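Local coordinates for protein F01G10.3, confirmed by transcript evidence (Caenorhabditis elegans, PDB 3K6J) that probably acts as an NAD+-dependent (3S)-3-hydroxyacyl-CoA dehydrogenase, the part of a multifunctional enzyme crystallised here with a bound zinc ion, at residues D53-G66 against F125-V138. Residues are numbered along the deposited sequence; the frame is centred on the assembly and turned at random.
With PO4 (phosphate ion), chain E.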
# COMPACT_ATOMS: atom_id res chain seq x y z
N ASP A 53 -22.10 12.76 -8.53
CA ASP A 53 -21.22 13.64 -7.78
C ASP A 53 -21.24 13.16 -6.35
O ASP A 53 -22.28 12.74 -5.85
CB ASP A 53 -21.66 15.10 -7.85
CG ASP A 53 -21.50 15.69 -9.25
OD1 ASP A 53 -22.40 16.43 -9.66
OD2 ASP A 53 -20.47 15.43 -9.93
N VAL A 54 -20.09 13.25 -5.69
CA VAL A 54 -20.02 12.85 -4.30
C VAL A 54 -19.86 14.09 -3.43
O VAL A 54 -18.76 14.62 -3.27
CB VAL A 54 -18.92 11.75 -4.07
CG1 VAL A 54 -18.56 11.62 -2.63
CG2 VAL A 54 -19.42 10.40 -4.60
N ASN A 55 -20.98 14.57 -2.88
CA ASN A 55 -20.95 15.79 -2.04
C ASN A 55 -20.95 15.49 -0.55
O ASN A 55 -20.75 16.38 0.28
CB ASN A 55 -22.12 16.72 -2.38
CG ASN A 55 -21.91 17.45 -3.70
OD1 ASN A 55 -22.69 17.31 -4.64
ND2 ASN A 55 -20.81 18.20 -3.79
N SER A 56 -21.20 14.23 -0.23
CA SER A 56 -21.40 13.81 1.12
C SER A 56 -21.04 12.34 1.25
O SER A 56 -21.48 11.54 0.46
CB SER A 56 -22.86 13.98 1.48
OG SER A 56 -22.98 13.91 2.86
N VAL A 57 -20.25 12.00 2.26
CA VAL A 57 -19.75 10.63 2.44
C VAL A 57 -20.02 10.12 3.86
O VAL A 57 -20.15 10.92 4.78
CB VAL A 57 -18.24 10.54 2.11
CG1 VAL A 57 -17.66 9.19 2.51
CG2 VAL A 57 -18.04 10.77 0.60
N ALA A 58 -20.12 8.81 4.02
CA ALA A 58 -20.20 8.21 5.33
C ALA A 58 -19.25 7.04 5.40
O ALA A 58 -19.11 6.29 4.45
CB ALA A 58 -21.66 7.78 5.71
N ILE A 59 -18.56 6.94 6.52
CA ILE A 59 -17.62 5.88 6.78
C ILE A 59 -18.17 5.18 8.03
O ILE A 59 -18.32 5.82 9.09
CB ILE A 59 -16.20 6.41 7.07
CG1 ILE A 59 -15.63 7.27 5.91
CG2 ILE A 59 -15.29 5.25 7.49
CD1 ILE A 59 -15.26 6.49 4.63
N ILE A 60 -18.48 3.89 7.91
CA ILE A 60 -19.06 3.19 9.04
C ILE A 60 -17.99 2.38 9.73
O ILE A 60 -17.33 1.53 9.10
CB ILE A 60 -20.26 2.31 8.60
CG1 ILE A 60 -21.24 3.15 7.78
CG2 ILE A 60 -20.99 1.72 9.82
CD1 ILE A 60 -22.30 2.30 7.06
N GLY A 61 -17.79 2.67 11.02
CA GLY A 61 -16.77 1.99 11.81
C GLY A 61 -15.63 2.92 12.19
O GLY A 61 -15.04 3.58 11.32
N GLY A 62 -15.30 2.96 13.49
CA GLY A 62 -14.25 3.86 14.01
C GLY A 62 -12.90 3.24 14.35
O GLY A 62 -12.13 3.78 15.17
N GLY A 63 -12.60 2.10 13.74
CA GLY A 63 -11.24 1.55 13.74
C GLY A 63 -10.23 2.40 12.96
O GLY A 63 -10.54 3.48 12.46
N THR A 64 -9.02 1.89 12.86
CA THR A 64 -7.90 2.62 12.26
C THR A 64 -8.17 3.05 10.81
O THR A 64 -7.93 4.19 10.47
CB THR A 64 -6.62 1.72 12.31
OG1 THR A 64 -6.31 1.42 13.68
CG2 THR A 64 -5.42 2.41 11.67
N MET A 65 -8.59 2.13 9.97
CA MET A 65 -8.98 2.42 8.59
C MET A 65 -10.19 3.27 8.45
O MET A 65 -10.25 4.08 7.60
CB MET A 65 -9.14 1.17 7.76
CG MET A 65 -7.86 0.59 7.27
SD MET A 65 -6.93 1.66 6.22
CE MET A 65 -5.46 1.58 7.05
N GLY A 66 -11.18 3.03 9.26
CA GLY A 66 -12.35 3.90 9.29
C GLY A 66 -11.95 5.35 9.54
O GLY A 66 -12.35 6.26 8.80
N PHE A 125 -27.83 6.50 12.24
CA PHE A 125 -27.95 6.27 10.79
C PHE A 125 -28.85 7.22 10.01
O PHE A 125 -28.62 7.48 8.83
CB PHE A 125 -28.38 4.83 10.54
CG PHE A 125 -27.32 3.83 10.83
CD1 PHE A 125 -26.99 3.51 12.15
CD2 PHE A 125 -26.62 3.23 9.80
CE1 PHE A 125 -25.99 2.58 12.42
CE2 PHE A 125 -25.61 2.30 10.07
CZ PHE A 125 -25.30 1.97 11.38
N HIS A 126 -29.89 7.74 10.66
CA HIS A 126 -30.85 8.59 9.97
C HIS A 126 -30.27 9.96 9.66
O HIS A 126 -31.00 10.90 9.31
CB HIS A 126 -32.15 8.68 10.78
CG HIS A 126 -32.93 7.40 10.78
ND1 HIS A 126 -34.19 7.30 10.24
CD2 HIS A 126 -32.59 6.16 11.20
CE1 HIS A 126 -34.61 6.05 10.34
NE2 HIS A 126 -33.66 5.33 10.92
N LYS A 127 -28.94 10.06 9.79
CA LYS A 127 -28.19 11.25 9.40
C LYS A 127 -27.66 11.07 7.97
O LYS A 127 -27.21 12.04 7.34
CB LYS A 127 -27.00 11.51 10.37
CG LYS A 127 -27.35 11.61 11.87
CD LYS A 127 -27.37 13.05 12.39
CE LYS A 127 -27.84 13.09 13.86
NZ LYS A 127 -27.83 14.45 14.48
N LEU A 128 -27.75 9.84 7.45
CA LEU A 128 -27.06 9.46 6.21
C LEU A 128 -27.89 9.55 4.93
O LEU A 128 -27.36 9.37 3.83
CB LEU A 128 -26.50 8.04 6.33
CG LEU A 128 -25.60 7.71 7.52
CD1 LEU A 128 -24.97 6.33 7.34
CD2 LEU A 128 -24.53 8.77 7.69
N SER A 129 -29.18 9.84 5.06
CA SER A 129 -30.10 9.67 3.94
C SER A 129 -29.74 10.47 2.68
O SER A 129 -30.14 10.10 1.58
CB SER A 129 -31.54 9.97 4.39
OG SER A 129 -31.68 11.34 4.66
N ASN A 130 -28.99 11.57 2.83
CA ASN A 130 -28.51 12.31 1.67
C ASN A 130 -27.05 12.01 1.23
O ASN A 130 -26.51 12.70 0.38
CB ASN A 130 -28.72 13.82 1.84
CG ASN A 130 -28.84 14.56 0.50
OD1 ASN A 130 -29.34 14.01 -0.50
ND2 ASN A 130 -28.37 15.80 0.46
N CYS A 131 -26.46 10.95 1.78
CA CYS A 131 -25.06 10.56 1.47
C CYS A 131 -24.90 9.93 0.10
O CYS A 131 -25.69 9.05 -0.29
CB CYS A 131 -24.51 9.61 2.54
SG CYS A 131 -23.90 10.42 4.03
N ASP A 132 -23.85 10.34 -0.62
CA ASP A 132 -23.59 9.84 -1.99
C ASP A 132 -22.74 8.59 -2.02
O ASP A 132 -22.82 7.78 -2.95
CB ASP A 132 -22.94 10.93 -2.83
CG ASP A 132 -23.80 12.18 -2.95
OD1 ASP A 132 -24.99 12.01 -3.29
OD2 ASP A 132 -23.30 13.30 -2.73
N LEU A 133 -21.90 8.43 -1.00
CA LEU A 133 -20.99 7.29 -0.90
C LEU A 133 -20.86 6.87 0.56
O LEU A 133 -20.58 7.69 1.44
CB LEU A 133 -19.61 7.62 -1.49
CG LEU A 133 -18.49 6.57 -1.32
CD1 LEU A 133 -18.80 5.28 -2.00
CD2 LEU A 133 -17.12 7.09 -1.77
N ILE A 134 -21.06 5.59 0.82
CA ILE A 134 -20.92 5.06 2.16
C ILE A 134 -19.98 3.90 2.09
O ILE A 134 -20.19 3.00 1.28
CB ILE A 134 -22.29 4.63 2.75
CG1 ILE A 134 -23.30 5.78 2.66
CG2 ILE A 134 -22.13 4.13 4.19
CD1 ILE A 134 -24.64 5.52 3.38
N VAL A 135 -18.92 3.94 2.89
CA VAL A 135 -17.95 2.86 2.96
C VAL A 135 -18.00 2.24 4.36
O VAL A 135 -17.82 2.92 5.37
CB VAL A 135 -16.49 3.31 2.66
CG1 VAL A 135 -15.61 2.10 2.31
CG2 VAL A 135 -16.41 4.37 1.56
N GLU A 136 -18.24 0.93 4.39
CA GLU A 136 -18.24 0.13 5.60
C GLU A 136 -16.81 -0.34 5.91
O GLU A 136 -16.11 -0.89 5.05
CB GLU A 136 -19.21 -1.04 5.37
CG GLU A 136 -19.14 -2.20 6.30
CD GLU A 136 -17.99 -3.09 6.06
OE1 GLU A 136 -17.67 -3.45 4.90
OE2 GLU A 136 -17.36 -3.43 7.06
N SER A 137 -16.38 -0.14 7.14
CA SER A 137 -15.11 -0.62 7.62
C SER A 137 -15.29 -1.27 9.02
O SER A 137 -14.50 -1.00 9.95
CB SER A 137 -14.15 0.56 7.77
OG SER A 137 -12.83 0.08 7.92
N VAL A 138 -16.34 -2.07 9.17
CA VAL A 138 -16.59 -2.79 10.43
C VAL A 138 -15.83 -4.12 10.51
O VAL A 138 -15.10 -4.50 9.56
CB VAL A 138 -18.11 -2.99 10.72
CG1 VAL A 138 -18.80 -1.67 10.78
CG2 VAL A 138 -18.78 -3.93 9.68
P PO4 E . -7.79 -1.56 13.97
O1 PO4 E . -6.60 -1.39 13.04
O2 PO4 E . -7.58 -2.84 14.75
O3 PO4 E . -7.87 -0.40 14.93
O4 PO4 E . -9.07 -1.63 13.17
O HOH W 1 -24.52 15.68 -4.31
O HOH W 2 -13.92 -0.72 12.97
O HOH W 3 -11.99 0.51 10.66
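Strands 56-60 and 133-136 run parallel, 12° apart, joined by backbone bonds that alternate across the pair, from D132 N on S56 O (2.9 Å) up to S137 N on I60 O (2.7 Å). The side chains of V57, I59, L133 and V135 share one face of the sheet; beta-branched V57, I59 and V135 suit extended backbone, L133 lends its CB to V57 CG2, and F73 of helix 64-75 packs on V57 and L133, M69 on I59. On the other face the small A58 lets L128 CD2 come within 3.6 Å of its CB, beside C131 SG. I60 turns CG1 anti to its carbonyl carbon (chi1 -51°) and, with chi2 extended, carries I60 CD1 obliquely across I134 to a tight 3.4 Å from I134 CG2. Strand 56-60, an inner strand flanked by 133-136 and 79-83, leads through G61 and G63, the N-cap, into helix 64-75, whose first turn holds G66: a GxGxxG-type pattern, as in the dinucleotide-binding turn of Rossmann folds, consistent with NAD+ binding. A side chain at G61 would clash with S137 O. The amide of T64, the first helical residue, donates to a phosphate ion, and a water links G66 N to S137 OG, which also bonds N165. At the other end D132 OD2 receives N55 N at 2.6 Å, on the anti side and 19° out of the carboxylate plane, while OD1 forms a salt bridge with K157. Were D132 an alanine, N55 N would probably lose its carboxylate acceptor and K157 its counter-charge, leaving the loop ahead of strand 56-60 less firmly tied. A second water bridges N55 OD1 and D132 OD2.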